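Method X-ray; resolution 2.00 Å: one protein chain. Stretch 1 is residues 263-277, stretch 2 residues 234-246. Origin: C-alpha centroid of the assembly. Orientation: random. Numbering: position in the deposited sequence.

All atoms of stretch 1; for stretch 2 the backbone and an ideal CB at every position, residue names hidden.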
# COMPACT_ATOMS: atom_id res chain seq x y z
N ARG A 263 1.63 -28.61 -2.59
CA ARG A 263 0.63 -27.87 -3.35
C ARG A 263 1.11 -26.46 -3.72
O ARG A 263 0.73 -25.92 -4.76
CB ARG A 263 -0.67 -27.76 -2.57
CG ARG A 263 -1.74 -26.99 -3.33
CD ARG A 263 -3.06 -26.92 -2.58
NE ARG A 263 -4.09 -26.26 -3.38
CZ ARG A 263 -4.17 -24.94 -3.54
NH1 ARG A 263 -3.28 -24.15 -2.94
NH2 ARG A 263 -5.13 -24.40 -4.28
N VAL A 264 1.93 -25.86 -2.87
CA VAL A 264 2.46 -24.54 -3.18
C VAL A 264 3.39 -24.66 -4.39
O VAL A 264 3.41 -23.79 -5.25
CB VAL A 264 3.19 -23.90 -1.97
CG1 VAL A 264 3.78 -22.54 -2.35
CG2 VAL A 264 2.23 -23.76 -0.79
N GLN A 265 4.14 -25.76 -4.48
CA GLN A 265 5.04 -25.95 -5.61
C GLN A 265 4.24 -25.96 -6.91
O GLN A 265 4.68 -25.45 -7.94
CB GLN A 265 5.83 -27.25 -5.47
CG GLN A 265 6.83 -27.45 -6.61
CD GLN A 265 7.66 -28.71 -6.45
OE1 GLN A 265 7.90 -29.18 -5.33
NE2 GLN A 265 8.12 -29.26 -7.57
N THR A 266 3.05 -26.56 -6.84
CA THR A 266 2.16 -26.66 -7.99
C THR A 266 1.58 -25.30 -8.34
O THR A 266 1.45 -24.95 -9.52
CB THR A 266 1.02 -27.64 -7.68
OG1 THR A 266 1.57 -28.94 -7.44
CG2 THR A 266 0.01 -27.69 -8.83
N VAL A 267 1.23 -24.53 -7.32
CA VAL A 267 0.70 -23.19 -7.52
C VAL A 267 1.77 -22.29 -8.14
O VAL A 267 1.47 -21.47 -8.99
CB VAL A 267 0.19 -22.57 -6.20
CG1 VAL A 267 -0.19 -21.10 -6.41
CG2 VAL A 267 -1.01 -23.36 -5.67
N ALA A 268 3.01 -22.47 -7.72
CA ALA A 268 4.14 -21.70 -8.25
C ALA A 268 4.30 -21.97 -9.75
O ALA A 268 4.47 -21.04 -10.54
CB ALA A 268 5.41 -22.08 -7.53
N LYS A 269 4.26 -23.23 -10.14
CA LYS A 269 4.38 -23.56 -11.55
C LYS A 269 3.23 -22.96 -12.36
O LYS A 269 3.45 -22.36 -13.40
CB LYS A 269 4.43 -25.08 -11.75
CG LYS A 269 4.45 -25.50 -13.21
CD LYS A 269 4.08 -26.97 -13.36
CE LYS A 269 2.64 -27.24 -12.92
NZ LYS A 269 2.28 -28.68 -12.98
N GLN A 270 2.01 -23.14 -11.88
CA GLN A 270 0.84 -22.61 -12.59
C GLN A 270 0.92 -21.09 -12.71
O GLN A 270 0.54 -20.51 -13.73
CB GLN A 270 -0.45 -22.99 -11.87
CG GLN A 270 -0.83 -24.45 -12.02
CD GLN A 270 -2.01 -24.84 -11.16
OE1 GLN A 270 -2.21 -24.28 -10.08
NE2 GLN A 270 -2.79 -25.80 -11.62
N THR A 271 1.41 -20.45 -11.66
CA THR A 271 1.54 -19.00 -11.65
C THR A 271 2.51 -18.54 -12.73
O THR A 271 2.21 -17.61 -13.48
CB THR A 271 2.01 -18.49 -10.27
OG1 THR A 271 1.00 -18.76 -9.30
CG2 THR A 271 2.25 -16.97 -10.30
N VAL A 272 3.66 -19.20 -12.83
CA VAL A 272 4.64 -18.85 -13.87
C VAL A 272 4.04 -19.12 -15.26
O VAL A 272 4.16 -18.29 -16.16
CB VAL A 272 5.96 -19.62 -13.71
CG1 VAL A 272 6.90 -19.29 -14.85
CG2 VAL A 272 6.62 -19.28 -12.36
N LYS A 273 3.39 -20.26 -15.43
CA LYS A 273 2.78 -20.58 -16.72
C LYS A 273 1.79 -19.49 -17.14
O LYS A 273 1.84 -18.99 -18.26
CB LYS A 273 2.04 -21.92 -16.68
CG LYS A 273 1.66 -22.41 -18.07
CD LYS A 273 0.78 -23.65 -18.01
CE LYS A 273 0.36 -24.08 -19.41
NZ LYS A 273 -0.66 -25.16 -19.40
N LYS A 274 0.89 -19.14 -16.24
CA LYS A 274 -0.13 -18.13 -16.51
C LYS A 274 0.48 -16.79 -16.94
O LYS A 274 -0.07 -16.11 -17.82
CB LYS A 274 -1.00 -17.95 -15.26
CG LYS A 274 -1.79 -16.66 -15.23
CD LYS A 274 -2.62 -16.54 -13.95
CE LYS A 274 -1.79 -16.02 -12.76
NZ LYS A 274 -2.66 -15.79 -11.56
N LEU A 275 1.62 -16.42 -16.35
CA LEU A 275 2.18 -15.09 -16.57
C LEU A 275 3.16 -15.01 -17.75
O LEU A 275 3.37 -13.93 -18.30
CB LEU A 275 2.87 -14.58 -15.29
CG LEU A 275 1.93 -14.36 -14.10
CD1 LEU A 275 2.70 -13.98 -12.84
CD2 LEU A 275 0.87 -13.30 -14.43
N THR A 276 3.77 -16.12 -18.14
CA THR A 276 4.80 -16.09 -19.19
C THR A 276 4.59 -17.10 -20.30
O THR A 276 5.24 -17.03 -21.34
CB THR A 276 6.19 -16.36 -18.62
OG1 THR A 276 6.26 -17.72 -18.18
CG2 THR A 276 6.50 -15.40 -17.47
N GLY A 277 3.69 -18.05 -20.08
CA GLY A 277 3.45 -19.12 -21.03
C GLY A 277 4.50 -20.21 -20.92
O GLY A 277 4.58 -21.08 -21.78
N UNK A 234 4.05 -22.40 6.21
CA UNK A 234 2.98 -23.20 5.62
C UNK A 234 1.91 -22.27 5.05
O UNK A 234 1.50 -21.32 5.70
CB UNK A 234 2.38 -24.15 6.65
N UNK A 235 1.47 -22.54 3.83
CA UNK A 235 0.35 -21.81 3.27
C UNK A 235 -0.90 -22.68 3.24
O UNK A 235 -0.83 -23.87 3.53
CB UNK A 235 0.69 -21.31 1.86
N UNK A 236 -2.03 -22.07 2.92
CA UNK A 236 -3.33 -22.73 2.97
C UNK A 236 -3.82 -23.08 1.57
O UNK A 236 -3.19 -22.74 0.57
CB UNK A 236 -4.35 -21.84 3.68
N UNK A 237 -4.97 -23.75 1.51
CA UNK A 237 -5.58 -24.12 0.24
C UNK A 237 -6.15 -22.91 -0.49
O UNK A 237 -6.56 -23.02 -1.64
CB UNK A 237 -6.68 -25.16 0.47
N UNK A 238 -6.21 -21.77 0.19
CA UNK A 238 -6.67 -20.53 -0.42
C UNK A 238 -5.73 -20.05 -1.51
O UNK A 238 -6.13 -19.35 -2.44
CB UNK A 238 -6.82 -19.44 0.65
N UNK A 239 -4.46 -20.41 -1.39
CA UNK A 239 -3.42 -19.90 -2.26
C UNK A 239 -3.68 -20.26 -3.72
O UNK A 239 -3.80 -21.43 -4.06
CB UNK A 239 -2.06 -20.44 -1.82
N UNK A 240 -3.78 -19.25 -4.59
CA UNK A 240 -3.98 -19.46 -6.03
C UNK A 240 -2.88 -18.81 -6.87
O UNK A 240 -2.74 -19.11 -8.05
CB UNK A 240 -5.34 -18.91 -6.45
N UNK A 241 -2.11 -17.90 -6.28
CA UNK A 241 -1.10 -17.15 -7.03
C UNK A 241 0.11 -16.96 -6.13
O UNK A 241 0.01 -16.40 -5.04
CB UNK A 241 -1.64 -15.80 -7.51
N UNK A 242 1.25 -17.46 -6.57
CA UNK A 242 2.44 -17.51 -5.75
C UNK A 242 3.63 -17.22 -6.66
O UNK A 242 4.00 -18.06 -7.48
CB UNK A 242 2.58 -18.86 -5.05
N UNK A 243 4.21 -16.03 -6.52
CA UNK A 243 5.22 -15.57 -7.48
C UNK A 243 6.54 -15.19 -6.80
O UNK A 243 6.65 -14.12 -6.19
CB UNK A 243 4.68 -14.37 -8.27
N UNK A 244 7.53 -16.07 -6.92
CA UNK A 244 8.87 -15.83 -6.39
C UNK A 244 9.90 -15.76 -7.51
O UNK A 244 11.07 -16.07 -7.30
CB UNK A 244 9.25 -16.93 -5.39
N UNK A 245 9.45 -15.40 -8.71
CA UNK A 245 10.35 -15.26 -9.84
C UNK A 245 11.36 -14.15 -9.56
O UNK A 245 11.09 -13.27 -8.75
CB UNK A 245 9.57 -14.97 -11.12
N UNK A 246 12.51 -14.20 -10.22
CA UNK A 246 13.46 -13.10 -10.21
C UNK A 246 14.34 -12.99 -8.97
O UNK A 246 14.89 -11.93 -8.70
CB UNK A 246 12.69 -11.79 -10.38

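Position 234 points its CA-to-CB bond away from the helix 263-276, and its ideal CB has nothing of stretch 1 within 5.5 Å. The contact imposes no choice; the residue is R234.

At 235 the bond turns toward the helix, and the ideal CB lies 3.9 Å from V264 CG2. An apolar side chain, aliphatic or aromatic, would suit. F235 is found, its CB 4.0 Å from V264 CG2.

Position 236 points away, so its backbone matters more: a water accepts from R263 NH1 (2.8 Å) and donates to the carbonyl O of 236 (2.9 Å). A small polar residue would fit the start of the type I turn 236-239. S236 does so, its OG accepting from the backbone N of 238 at 3.1 Å.

At 237 the bond runs sideways, with the ideal CB 4.7 Å from R263 CZ. Polar, acidic or flexible side chains are all plausible. Q237 lays its CG 4.2 Å from R263 NE; its O sits over one face of the guanidinium, 3.3 Å from NH2, at an angle too poor for a hydrogen bond.

Position 238 points away and is unconstrained by the helix: N238.

At 239 the ideal CB points toward stretch 1, 4.1 Å from R263 NH1 and 4.9 Å from V267 CG2. Two valines favour a branched aliphatic residue. L239 places CD2 3.8 Å from V264 CG2 and CG 4.2 Å from V267 CG1, while its O accepts from R263 NH1 (3.0 Å) and NH2 (3.3 Å).

Position 240 points away, which admits many polar residues; E240 is there. Its O takes a hydrogen bond from a water (2.9 Å) that also contacts T271 OG1 and K274 NZ.

At 241 the bond points away overall, yet the ideal CB is 4.2 Å from K274 NZ and 4.3 Å from T271 OG1. An acceptor would suit the amine: acid, amide or histidine. H241 accepts from K274 NZ at ND1 (3.0 Å), the amine lying at the ring edge, while T271 CG2 sits over one face, 3.8 Å from the centroid.

At 242 the ideal CB faces the helix, 3.8 Å from V267 CG1, and the backbone N donates to T271 OG1 (3.0 Å, 168°). A large apolar side chain could reach V264 and A268. F242 does: V264 CG1 stands 3.6 Å from its ring centroid, only 4° off the normal, and A268 CB is 4.0 Å from CD2.

Position 243 runs sideways, its ideal CB 4.1 Å from T271 CG2; several medium-sized residues would pass. D243 approaches L275 CD1 with OD2 (3.6 Å) and anchors the side chain at 245.

Position 244 is sideways and out of contact: L244.

At 245 the bond points toward stretch 1, and the nearest atom to the ideal CB is V272 CG2, 5.4 Å away, so a long side chain is needed to exploit the helix end. R245 packs CG 3.9 Å from V272 CG2, lays its guanidinium face against L275 CD1, and forms a salt bridge from NH2 to D243 OD2 (2.9 Å).

Position 246, with phi 79°, favours glycine: G246.

Stretch 2 (234-246) RFSQNLEHFDLRG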
# COMPACT_ATOMS: atom_id res chain seq x y z
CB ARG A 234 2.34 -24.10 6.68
CG ARG A 234 3.29 -25.06 7.35
CD ARG A 234 3.69 -26.22 6.44
NE ARG A 234 4.51 -27.19 7.15
CZ ARG A 234 5.84 -27.12 7.26
NH1 ARG A 234 6.51 -26.13 6.68
NH2 ARG A 234 6.50 -28.04 7.93
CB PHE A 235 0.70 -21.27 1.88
CG PHE A 235 1.73 -20.16 1.93
CD1 PHE A 235 1.34 -18.84 2.02
CD2 PHE A 235 3.09 -20.46 1.95
CE1 PHE A 235 2.28 -17.82 2.10
CE2 PHE A 235 4.04 -19.44 2.02
CZ PHE A 235 3.63 -18.12 2.10
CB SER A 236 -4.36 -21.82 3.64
OG SER A 236 -4.73 -20.77 2.77
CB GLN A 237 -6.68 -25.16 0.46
CG GLN A 237 -6.24 -26.59 0.19
CD GLN A 237 -7.40 -27.50 -0.15
OE1 GLN A 237 -8.51 -27.04 -0.39
NE2 GLN A 237 -7.14 -28.80 -0.18
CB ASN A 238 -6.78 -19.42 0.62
CG ASN A 238 -7.92 -19.65 1.59
OD1 ASN A 238 -8.88 -20.34 1.27
ND2 ASN A 238 -7.81 -19.06 2.77
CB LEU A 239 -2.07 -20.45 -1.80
CG LEU A 239 -0.82 -19.87 -2.47
CD1 LEU A 239 -0.55 -18.45 -1.97
CD2 LEU A 239 0.38 -20.78 -2.20
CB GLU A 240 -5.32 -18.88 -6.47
CG GLU A 240 -6.52 -19.38 -5.70
CD GLU A 240 -7.80 -18.66 -6.09
OE1 GLU A 240 -7.72 -17.71 -6.91
OE2 GLU A 240 -8.88 -19.04 -5.59
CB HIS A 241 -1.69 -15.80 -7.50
CG HIS A 241 -0.70 -14.92 -8.22
ND1 HIS A 241 -0.76 -14.70 -9.58
CD2 HIS A 241 0.35 -14.20 -7.77
CE1 HIS A 241 0.21 -13.87 -9.93
NE2 HIS A 241 0.90 -13.56 -8.85
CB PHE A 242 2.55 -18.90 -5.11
CG PHE A 242 3.66 -19.03 -4.10
CD1 PHE A 242 3.47 -18.68 -2.78
CD2 PHE A 242 4.89 -19.55 -4.48
CE1 PHE A 242 4.49 -18.83 -1.85
CE2 PHE A 242 5.91 -19.71 -3.56
CZ PHE A 242 5.72 -19.35 -2.24
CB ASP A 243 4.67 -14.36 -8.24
CG ASP A 243 5.51 -13.98 -9.44
OD1 ASP A 243 6.62 -14.53 -9.59
OD2 ASP A 243 5.07 -13.10 -10.22
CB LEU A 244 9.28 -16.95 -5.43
CG LEU A 244 8.37 -17.24 -4.25
CD1 LEU A 244 9.01 -18.27 -3.34
CD2 LEU A 244 8.06 -15.96 -3.49
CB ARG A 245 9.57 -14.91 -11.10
CG ARG A 245 8.73 -16.04 -11.67
CD ARG A 245 8.00 -15.54 -12.89
NE ARG A 245 7.14 -14.41 -12.55
CZ ARG A 245 6.70 -13.50 -13.41
NH1 ARG A 245 7.03 -13.56 -14.69
NH2 ARG A 245 5.92 -12.52 -12.97
O HOH W 1 -1.26 -24.27 -0.97
O HOH W 2 -1.92 -18.48 -10.80
O HOH W 3 5.55 -18.60 -9.62
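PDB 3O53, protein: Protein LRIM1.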